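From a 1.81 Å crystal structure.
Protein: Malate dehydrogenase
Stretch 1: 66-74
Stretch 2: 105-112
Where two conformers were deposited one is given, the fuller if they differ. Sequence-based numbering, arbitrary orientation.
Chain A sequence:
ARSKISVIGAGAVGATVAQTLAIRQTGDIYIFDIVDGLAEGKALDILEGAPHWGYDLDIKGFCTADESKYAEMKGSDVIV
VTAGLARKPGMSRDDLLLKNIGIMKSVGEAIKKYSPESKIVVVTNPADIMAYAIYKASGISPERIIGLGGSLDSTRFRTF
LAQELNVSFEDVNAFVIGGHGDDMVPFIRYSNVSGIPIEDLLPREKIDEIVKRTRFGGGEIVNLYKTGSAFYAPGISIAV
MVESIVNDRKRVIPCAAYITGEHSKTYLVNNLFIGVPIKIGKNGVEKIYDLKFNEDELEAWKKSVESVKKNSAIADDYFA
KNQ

Stretch 1 66-74: DESKYAEMK
Stretch 2, residues 105-112: KSVGEAIK

Residues 67-73 form a 3-10 segment that packs against one side of an α-helix, of which residues 105-112 are an interior portion. The two backbones are built differently. Across residues 67-73 phi runs from about -55° at Ala 71 to -78° at Met 73 and psi from -9° at Glu 72 to -28° at Ala 71. The amides of residues 69-74 bond to the carbonyls three residues back: Tyr 70 N to Glu 67 O at 2.9 Å, Met 73 N to Tyr 70 O at 3.0 Å. Asp 66 (-102°/127°) and Lys 74 (-46°/131°) leave this conformation at the two ends. In the second stretch, phi lies near -65° and psi near -40°, and the i to i-4 pattern holds, as in Ala 110 N to Ser 106 O at 3.1 Å. Because a 3-10 turn repeats every three residues, Glu 67, Tyr 70 and Met 73 line up on one side of their segment, and all three point CA to CB toward the helix. The register is set at Tyr 70 and Ala 110, whose CA atoms are 6.8 Å apart, and the two segments run in broadly the same sense, obliquely to each other.

Asp 66 precedes the 3-10 segment with chi1 t (-165°), and its OD1 accepts from both Ser 68 N (2.9 Å) and Ser 68 OG (2.6 Å). Chi1 p (63°) on Ser 68 places its hydroxyl for the second of these bonds, so a short side chain and a carboxylate together secure the first turn.

At the centre, Ala 110 points toward the 3-10 segment. Tyr 70 has chi1 m (-83°) and chi2 -62°, which presents a ring face to the methyl: Ala 110 CB lies 4.2 Å from the centroid of the Tyr 70 ring, 26° off its normal, a CH-pi contact. The nearest ring atom, Tyr 70 CD2, is 3.8 Å from Ala 110 CB. A single methyl suits this place, since it meets the aromatic face while the backbones remain close. The ring reaches back toward the preceding turn, where Tyr 70 OH is 4.3 Å from Val 107 CG2; Val 107 is t (165°).

Met 73, with chi m, t, m (-63°, -167°, -60°), extends at chi2 and then turns at chi3, which brings Met 73 CE to 4.1 Å from Ile 111 CG1 and 4.2 Å from Ala 110 O. Its flexible, apolar chain suits this buried position beside Ile 111, whose rotamer is m, t (-69°, 166°).

Glu 67 occupies the exposed margin. Chi1 is m (-70°), chi2 lies between wells at -146° and chi3 is -4°. The carboxylate passes Ala 110, with Glu 67 OE1 4.1 Å from Ala 110 CB, and accepts a hydrogen bond from water 1 at 2.6 Å from Glu 67 OE1. The same water donates to Ser 106 O, also at 2.6 Å, and so bridges the stretches, which share no direct hydrogen bond.

Beyond the interface, Lys 105, with chi angles t, t, t, m, brings NZ to 2.8 Å from Glu 109 OE2. This salt bridge spans one helical turn, with Glu 109 m, t (-74°, 162°). In all, the contact buries 235 Å², counting both sides.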

# COMPACT_ATOMS: atom_id res chain seq x y z
N ASP A 66 -8.44 -28.29 23.88
CA ASP A 66 -7.42 -28.64 24.85
C ASP A 66 -6.48 -27.44 24.99
O ASP A 66 -5.95 -26.93 24.00
CB ASP A 66 -6.64 -29.88 24.43
CG ASP A 66 -5.82 -30.46 25.57
OD1 ASP A 66 -4.78 -29.86 25.92
OD2 ASP A 66 -6.23 -31.50 26.12
N GLU A 67 -6.27 -27.00 26.22
CA GLU A 67 -5.46 -25.81 26.45
C GLU A 67 -3.98 -25.97 26.10
O GLU A 67 -3.27 -24.98 25.92
CB GLU A 67 -5.66 -25.28 27.88
CG GLU A 67 -7.04 -24.67 28.09
CD GLU A 67 -7.04 -23.50 29.06
OE1 GLU A 67 -5.97 -23.21 29.64
OE2 GLU A 67 -8.10 -22.86 29.23
N SER A 68 -3.51 -27.21 25.98
CA SER A 68 -2.12 -27.44 25.61
C SER A 68 -1.76 -26.77 24.27
O SER A 68 -0.61 -26.40 24.04
CB SER A 68 -1.82 -28.94 25.55
OG SER A 68 -2.59 -29.56 24.54
N LYS A 69 -2.75 -26.59 23.40
CA LYS A 69 -2.53 -25.91 22.12
C LYS A 69 -2.08 -24.46 22.26
O LYS A 69 -1.48 -23.90 21.35
CB LYS A 69 -3.76 -26.01 21.22
CG LYS A 69 -3.87 -27.37 20.53
CD LYS A 69 -2.92 -27.45 19.36
CE LYS A 69 -2.60 -28.89 19.01
NZ LYS A 69 -3.83 -29.73 19.00
N TYR A 70 -2.37 -23.83 23.40
CA TYR A 70 -1.91 -22.46 23.63
C TYR A 70 -0.39 -22.37 23.66
O TYR A 70 0.18 -21.29 23.60
CB TYR A 70 -2.48 -21.89 24.93
CG TYR A 70 -3.88 -21.31 24.82
CD1 TYR A 70 -4.13 -20.22 24.00
CD2 TYR A 70 -4.92 -21.84 25.56
CE1 TYR A 70 -5.40 -19.68 23.92
CE2 TYR A 70 -6.19 -21.29 25.50
CZ TYR A 70 -6.42 -20.22 24.67
OH TYR A 70 -7.68 -19.67 24.59
N ALA A 71 0.28 -23.52 23.77
CA ALA A 71 1.75 -23.56 23.68
C ALA A 71 2.26 -22.93 22.39
O ALA A 71 3.37 -22.38 22.35
CB ALA A 71 2.26 -25.01 23.83
N GLU A 72 1.44 -22.98 21.33
CA GLU A 72 1.76 -22.37 20.05
C GLU A 72 1.86 -20.84 20.07
O GLU A 72 2.32 -20.24 19.10
CB GLU A 72 0.77 -22.84 18.96
CG GLU A 72 0.82 -24.34 18.68
CD GLU A 72 2.08 -24.75 17.94
OE1 GLU A 72 2.87 -23.86 17.57
OE2 GLU A 72 2.27 -25.97 17.71
N MET A 73 1.48 -20.20 21.17
CA MET A 73 1.64 -18.75 21.30
C MET A 73 3.08 -18.36 21.64
O MET A 73 3.42 -17.19 21.57
CB MET A 73 0.71 -18.17 22.39
CG MET A 73 -0.77 -18.32 22.08
SD MET A 73 -1.76 -17.30 23.20
CE MET A 73 -1.32 -17.96 24.80
N LYS A 74 3.91 -19.33 22.02
CA LYS A 74 5.28 -19.05 22.44
C LYS A 74 5.99 -18.09 21.48
O LYS A 74 5.96 -18.28 20.26
CB LYS A 74 6.08 -20.34 22.59
CG LYS A 74 6.14 -21.20 21.33
CD LYS A 74 6.93 -22.48 21.56
CE LYS A 74 6.91 -23.37 20.33
NZ LYS A 74 7.76 -24.58 20.54
N LYS A 105 -9.85 -14.51 32.91
CA LYS A 105 -9.04 -15.16 33.94
C LYS A 105 -8.34 -16.40 33.36
O LYS A 105 -7.12 -16.55 33.50
CB LYS A 105 -9.87 -15.50 35.19
CG LYS A 105 -9.03 -16.08 36.34
CD LYS A 105 -9.79 -16.07 37.68
CE LYS A 105 -8.93 -16.61 38.83
NZ LYS A 105 -8.55 -18.05 38.65
N SER A 106 -9.09 -17.26 32.68
CA SER A 106 -8.48 -18.46 32.11
C SER A 106 -7.56 -18.15 30.93
O SER A 106 -6.52 -18.78 30.78
CB SER A 106 -9.55 -19.50 31.73
OG SER A 106 -10.29 -19.08 30.60
N VAL A 107 -7.95 -17.18 30.10
CA VAL A 107 -7.06 -16.74 29.02
C VAL A 107 -5.76 -16.17 29.58
O VAL A 107 -4.67 -16.51 29.10
CB VAL A 107 -7.74 -15.72 28.06
CG1 VAL A 107 -6.71 -15.01 27.20
CG2 VAL A 107 -8.75 -16.44 27.17
N GLY A 108 -5.86 -15.32 30.60
CA GLY A 108 -4.68 -14.72 31.21
C GLY A 108 -3.77 -15.75 31.86
O GLY A 108 -2.54 -15.62 31.83
N GLU A 109 -4.37 -16.78 32.45
CA GLU A 109 -3.59 -17.88 33.02
C GLU A 109 -2.83 -18.66 31.95
O GLU A 109 -1.68 -19.04 32.16
CB GLU A 109 -4.48 -18.80 33.88
CG GLU A 109 -4.82 -18.12 35.22
CD GLU A 109 -6.02 -18.73 35.93
OE1 GLU A 109 -6.66 -19.65 35.37
OE2 GLU A 109 -6.31 -18.27 37.05
N ALA A 110 -3.47 -18.88 30.80
CA ALA A 110 -2.80 -19.52 29.67
C ALA A 110 -1.66 -18.65 29.11
O ALA A 110 -0.62 -19.17 28.72
CB ALA A 110 -3.80 -19.87 28.56
N ILE A 111 -1.87 -17.34 29.06
CA ILE A 111 -0.82 -16.43 28.60
C ILE A 111 0.38 -16.45 29.54
O ILE A 111 1.54 -16.48 29.10
CB ILE A 111 -1.36 -14.98 28.45
CG1 ILE A 111 -2.34 -14.89 27.27
CG2 ILE A 111 -0.21 -14.01 28.26
CD1 ILE A 111 -3.17 -13.58 27.26
N LYS A 112 0.12 -16.45 30.84
CA LYS A 112 1.19 -16.52 31.83
C LYS A 112 1.99 -17.81 31.66
O LYS A 112 3.21 -17.81 31.77
CB LYS A 112 0.62 -16.45 33.24
CG LYS A 112 1.67 -16.58 34.33
CD LYS A 112 1.02 -16.57 35.70
CE LYS A 112 2.07 -16.43 36.79
NZ LYS A 112 1.44 -16.12 38.10
O HOH W 1 -6.17 -21.30 31.38